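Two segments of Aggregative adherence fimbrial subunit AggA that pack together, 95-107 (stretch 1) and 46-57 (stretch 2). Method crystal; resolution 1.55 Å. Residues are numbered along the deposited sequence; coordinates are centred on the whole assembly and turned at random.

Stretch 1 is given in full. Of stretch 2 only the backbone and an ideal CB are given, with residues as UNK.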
# COMPACT_ATOMS: atom_id res chain seq x y z
N ALA A 95 7.20 0.58 8.93
CA ALA A 95 5.81 0.42 8.45
C ALA A 95 5.70 -0.38 7.15
O ALA A 95 4.59 -0.60 6.68
CB ALA A 95 5.14 1.77 8.29
N LYS A 96 6.81 -0.80 6.56
CA LYS A 96 6.74 -1.66 5.37
C LYS A 96 5.99 -2.95 5.74
O LYS A 96 6.18 -3.50 6.81
CB LYS A 96 8.13 -1.95 4.82
CG LYS A 96 8.17 -2.89 3.63
CD LYS A 96 9.56 -2.97 3.02
CE LYS A 96 9.90 -1.75 2.20
NZ LYS A 96 11.32 -1.79 1.77
N ILE A 97 5.11 -3.39 4.85
CA ILE A 97 4.22 -4.50 5.14
C ILE A 97 4.52 -5.67 4.23
O ILE A 97 4.76 -5.47 3.05
CB ILE A 97 2.77 -4.08 4.84
CG1 ILE A 97 2.45 -2.77 5.57
CG2 ILE A 97 1.79 -5.19 5.20
CD1 ILE A 97 1.35 -1.96 4.89
N TYR A 98 4.47 -6.89 4.77
CA TYR A 98 4.54 -8.07 3.94
C TYR A 98 3.50 -9.08 4.36
O TYR A 98 2.93 -9.00 5.46
CB TYR A 98 5.94 -8.72 4.00
CG TYR A 98 6.33 -9.19 5.37
CD1 TYR A 98 6.96 -8.33 6.26
CD2 TYR A 98 6.07 -10.49 5.78
CE1 TYR A 98 7.31 -8.74 7.53
CE2 TYR A 98 6.40 -10.91 7.06
CZ TYR A 98 7.03 -10.04 7.92
OH TYR A 98 7.37 -10.47 9.18
N LYS A 99 3.27 -10.03 3.48
CA LYS A 99 2.38 -11.15 3.77
C LYS A 99 2.71 -12.32 2.89
O LYS A 99 2.77 -12.17 1.68
CB LYS A 99 0.94 -10.75 3.56
CG LYS A 99 -0.06 -11.83 3.94
CD LYS A 99 -1.48 -11.27 3.85
CE LYS A 99 -2.53 -12.30 4.21
NZ LYS A 99 -3.90 -11.71 4.31
N LYS A 100 2.91 -13.49 3.51
CA LYS A 100 3.03 -14.74 2.79
C LYS A 100 1.61 -15.19 2.46
O LYS A 100 0.83 -15.53 3.34
CB LYS A 100 3.78 -15.77 3.65
CG LYS A 100 3.66 -17.22 3.21
CD LYS A 100 4.28 -17.48 1.84
CE LYS A 100 4.86 -18.88 1.77
NZ LYS A 100 6.31 -18.92 2.12
N LEU A 101 1.27 -15.17 1.18
CA LEU A 101 -0.07 -15.53 0.74
C LEU A 101 -0.27 -17.04 0.75
O LEU A 101 0.70 -17.79 0.63
CB LEU A 101 -0.30 -14.98 -0.67
CG LEU A 101 -0.18 -13.45 -0.79
CD1 LEU A 101 -0.44 -13.07 -2.24
CD2 LEU A 101 -1.15 -12.72 0.14
N THR A 102 -1.51 -17.46 0.90
CA THR A 102 -1.90 -18.86 0.81
C THR A 102 -3.19 -18.98 -0.00
O THR A 102 -3.87 -17.97 -0.27
CB THR A 102 -2.13 -19.48 2.19
OG1 THR A 102 -3.22 -18.82 2.85
CG2 THR A 102 -0.86 -19.38 3.05
N SER A 103 -3.54 -20.20 -0.37
CA SER A 103 -4.71 -20.44 -1.21
C SER A 103 -6.00 -19.99 -0.53
O SER A 103 -6.96 -19.63 -1.20
CB SER A 103 -4.83 -21.92 -1.60
OG SER A 103 -5.38 -22.70 -0.55
N GLY A 104 -6.01 -20.00 0.80
CA GLY A 104 -7.16 -19.58 1.59
C GLY A 104 -7.10 -18.13 2.03
O GLY A 104 -8.02 -17.63 2.65
N ASN A 105 -6.01 -17.44 1.66
CA ASN A 105 -5.75 -16.10 2.14
C ASN A 105 -4.90 -15.36 1.10
O ASN A 105 -3.68 -15.22 1.24
CB ASN A 105 -5.05 -16.18 3.49
CG ASN A 105 -5.17 -14.90 4.29
OD1 ASN A 105 -5.62 -13.87 3.78
ND2 ASN A 105 -4.78 -14.96 5.56
N LYS A 106 -5.55 -14.89 0.04
CA LYS A 106 -4.84 -14.53 -1.20
C LYS A 106 -4.49 -13.05 -1.35
O LYS A 106 -3.82 -12.68 -2.31
CB LYS A 106 -5.65 -14.98 -2.40
CG LYS A 106 -5.84 -16.49 -2.53
CD LYS A 106 -6.41 -16.76 -3.92
CE LYS A 106 -6.63 -18.24 -4.22
NZ LYS A 106 -7.16 -18.33 -5.60
N PHE A 107 -4.94 -12.23 -0.41
CA PHE A 107 -4.74 -10.78 -0.50
C PHE A 107 -4.06 -10.23 0.73
O PHE A 107 -4.34 -10.67 1.85
CB PHE A 107 -6.08 -10.06 -0.69
CG PHE A 107 -6.79 -10.44 -1.95
CD1 PHE A 107 -6.53 -9.76 -3.12
CD2 PHE A 107 -7.71 -11.49 -1.96
CE1 PHE A 107 -7.18 -10.10 -4.30
CE2 PHE A 107 -8.35 -11.84 -3.14
CZ PHE A 107 -8.08 -11.14 -4.30
N UNK A 46 1.71 -18.58 -8.31
CA UNK A 46 2.68 -17.96 -7.42
C UNK A 46 2.33 -18.12 -5.94
O UNK A 46 3.22 -18.25 -5.10
CB UNK A 46 2.81 -16.47 -7.76
N UNK A 47 1.03 -18.15 -5.64
CA UNK A 47 0.59 -18.41 -4.27
C UNK A 47 0.93 -19.85 -3.88
O UNK A 47 1.42 -20.10 -2.78
CB UNK A 47 -0.91 -18.15 -4.13
N UNK A 48 0.71 -20.78 -4.79
CA UNK A 48 1.05 -22.17 -4.53
C UNK A 48 2.55 -22.32 -4.30
O UNK A 48 2.98 -23.17 -3.53
CB UNK A 48 0.60 -23.06 -5.69
N UNK A 49 3.32 -21.48 -4.98
CA UNK A 49 4.78 -21.54 -4.90
C UNK A 49 5.37 -20.90 -3.65
O UNK A 49 6.55 -21.11 -3.34
CB UNK A 49 5.38 -20.86 -6.13
N UNK A 50 4.57 -20.10 -2.93
CA UNK A 50 5.00 -19.50 -1.66
C UNK A 50 5.31 -18.01 -1.68
O UNK A 50 6.06 -17.51 -0.83
CB UNK A 50 6.25 -20.24 -1.17
N UNK A 51 4.73 -17.29 -2.63
CA UNK A 51 5.01 -15.86 -2.83
C UNK A 51 4.67 -15.01 -1.63
O UNK A 51 3.68 -15.26 -0.95
CB UNK A 51 4.24 -15.34 -4.04
N UNK A 52 5.47 -13.97 -1.44
CA UNK A 52 5.27 -13.01 -0.37
C UNK A 52 5.05 -11.68 -1.05
O UNK A 52 5.83 -11.29 -1.92
CB UNK A 52 6.45 -12.97 0.61
N UNK A 53 3.99 -10.99 -0.67
CA UNK A 53 3.70 -9.69 -1.23
C UNK A 53 4.01 -8.60 -0.23
O UNK A 53 4.05 -8.84 0.98
CB UNK A 53 2.24 -9.61 -1.67
N UNK A 54 4.25 -7.41 -0.76
CA UNK A 54 4.71 -6.27 0.00
C UNK A 54 3.94 -5.03 -0.41
O UNK A 54 3.50 -4.91 -1.56
CB UNK A 54 6.21 -6.06 -0.19
N UNK A 55 3.83 -4.11 0.55
CA UNK A 55 3.24 -2.82 0.35
C UNK A 55 4.01 -1.83 1.19
O UNK A 55 4.34 -2.11 2.35
CB UNK A 55 1.75 -2.82 0.70
N UNK A 56 4.30 -0.67 0.62
CA UNK A 56 4.99 0.37 1.37
C UNK A 56 4.77 1.74 0.77
O UNK A 56 4.42 1.86 -0.40
CB UNK A 56 6.49 0.07 1.44
N UNK A 57 4.98 2.76 1.59
CA UNK A 57 4.86 4.15 1.19
C UNK A 57 6.23 4.80 1.05
O UNK A 57 7.27 4.14 1.15
CB UNK A 57 4.01 4.92 2.20

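Position 46 is helical (phi/psi -68/-32), and its ideal CB has no atom of stretch 1 within 5.5 Å, so stretch 1 leaves the choice open. It is Cys46, bonded covalently elsewhere in the structure.

At position 47 CA-to-CB points toward stretch 1, with the ideal CB 4.7 Å from Leu101 CB. The aliphatic parts of Leu101 and Lys106 suit a mid-sized apolar side chain: Val, Leu, Ile or Met. Ile47 fills the site: CG1 lies 4.0 Å from Leu101 CB, CG2 3.3 Å from Thr102 C, and CD1 3.8 Å from Lys106 CG.

Positions 48 and 49 point away, and almost any helix-compatible residue would do; they are Lys48 and Ala49.

Position 50 has phi/psi 106/25. An ideal CB would be jammed against the preceding carbonyl O and would sit 3.5 Å from Lys100 CE, so glycine is indicated. Gly50 closes the helix in a Schellman motif, its N bonded to Ile47 O (3.2 Å) while the N of 51 reaches Cys46 O (3.1 Å).

At 51 the CB points sideways with nothing of stretch 1 near it, so small or large side chains could suit; the carbonyl matters more. It is Ala51, whose O accepts from Leu101 N at 3.2 Å.

Position 52 pairs with Lys100, and its CB shares a sheet face with Tyr98. A long chain with methylenes would suit. Lys52 lays CD 4.0 Å from Tyr98 CB.

Position 53 lies on the other face, its ideal CB 4.4 Å from Leu101 CD1, favouring Val, Ile or Leu. Val53 places CG1 3.7 Å from Leu101 CD1; its N bonds Lys99 O and its O accepts from Lys99 N, both at 2.9 Å.

Position 54 returns to the Tyr98 face, opposite that residue in a non-hydrogen-bonded pair. A broad aromatic or long aliphatic side chain could cover Tyr98 CB and Lys96 CG. Trp54 holds its six-membered ring with Tyr98 CB 3.5 Å from the centroid, a CH-pi contact, while Lys96 CG meets the ring edge 3.6 Å from CE3.

At 55 the ideal CB is 4.3 Å from Ile97 CD1, so a branched aliphatic fits. It is Leu55; its N bonds Ile97 O (3.0 Å), and its O accepts from Ile97 N (2.9 Å).

Position 56 has its ideal CB 3.9 Å from Lys96 CE, beside a cation, which suits an aromatic or an acid. Trp56 offers a ring face: Lys96 NZ stands 4.5 Å from the five-membered centroid, 4° off the normal, a cation-pi interaction.

At 57 the ideal CB has nothing of stretch 1 within 5.5 Å, leaving the choice open; it is Gly57.

Stretch 2 (46-57) CIKAGAKVWLWG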
# COMPACT_ATOMS: atom_id res chain seq x y z
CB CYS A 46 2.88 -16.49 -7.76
SG CYS A 46 3.81 -16.35 -9.28
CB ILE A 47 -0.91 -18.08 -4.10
CG1 ILE A 47 -1.10 -16.58 -4.24
CG2 ILE A 47 -1.40 -18.52 -2.74
CD1 ILE A 47 -2.53 -16.12 -4.35
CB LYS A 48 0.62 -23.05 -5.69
CG LYS A 48 -0.88 -23.21 -5.83
CD LYS A 48 -1.14 -24.36 -6.77
CE LYS A 48 -2.37 -24.18 -7.62
NZ LYS A 48 -2.32 -25.16 -8.74
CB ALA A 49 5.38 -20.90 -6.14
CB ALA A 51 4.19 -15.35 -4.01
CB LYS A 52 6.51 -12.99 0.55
CG LYS A 52 6.55 -11.85 1.57
CD LYS A 52 7.88 -11.77 2.31
CE LYS A 52 8.17 -13.03 3.10
NZ LYS A 52 9.45 -12.87 3.86
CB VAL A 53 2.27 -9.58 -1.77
CG1 VAL A 53 2.09 -10.46 -2.98
CG2 VAL A 53 1.22 -9.89 -0.71
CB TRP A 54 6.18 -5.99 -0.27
CG TRP A 54 7.10 -7.08 0.13
CD1 TRP A 54 7.37 -8.22 -0.56
CD2 TRP A 54 7.90 -7.12 1.31
NE1 TRP A 54 8.29 -8.98 0.13
CE2 TRP A 54 8.64 -8.33 1.28
CE3 TRP A 54 8.06 -6.25 2.40
CZ2 TRP A 54 9.51 -8.69 2.30
CZ3 TRP A 54 8.94 -6.62 3.41
CH2 TRP A 54 9.65 -7.83 3.35
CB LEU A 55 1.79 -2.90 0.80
CG LEU A 55 0.78 -1.85 0.47
CD1 LEU A 55 0.75 -1.50 -1.01
CD2 LEU A 55 -0.58 -2.36 0.92
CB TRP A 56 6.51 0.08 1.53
CG TRP A 56 7.37 0.15 0.28
CD1 TRP A 56 8.18 1.19 -0.09
CD2 TRP A 56 7.56 -0.88 -0.71
NE1 TRP A 56 8.84 0.89 -1.26
CE2 TRP A 56 8.49 -0.38 -1.65
CE3 TRP A 56 7.04 -2.15 -0.90
CZ2 TRP A 56 8.90 -1.11 -2.77
CZ3 TRP A 56 7.45 -2.88 -2.01
CH2 TRP A 56 8.37 -2.35 -2.93
O HOH W 1 2.32 -18.16 -1.21
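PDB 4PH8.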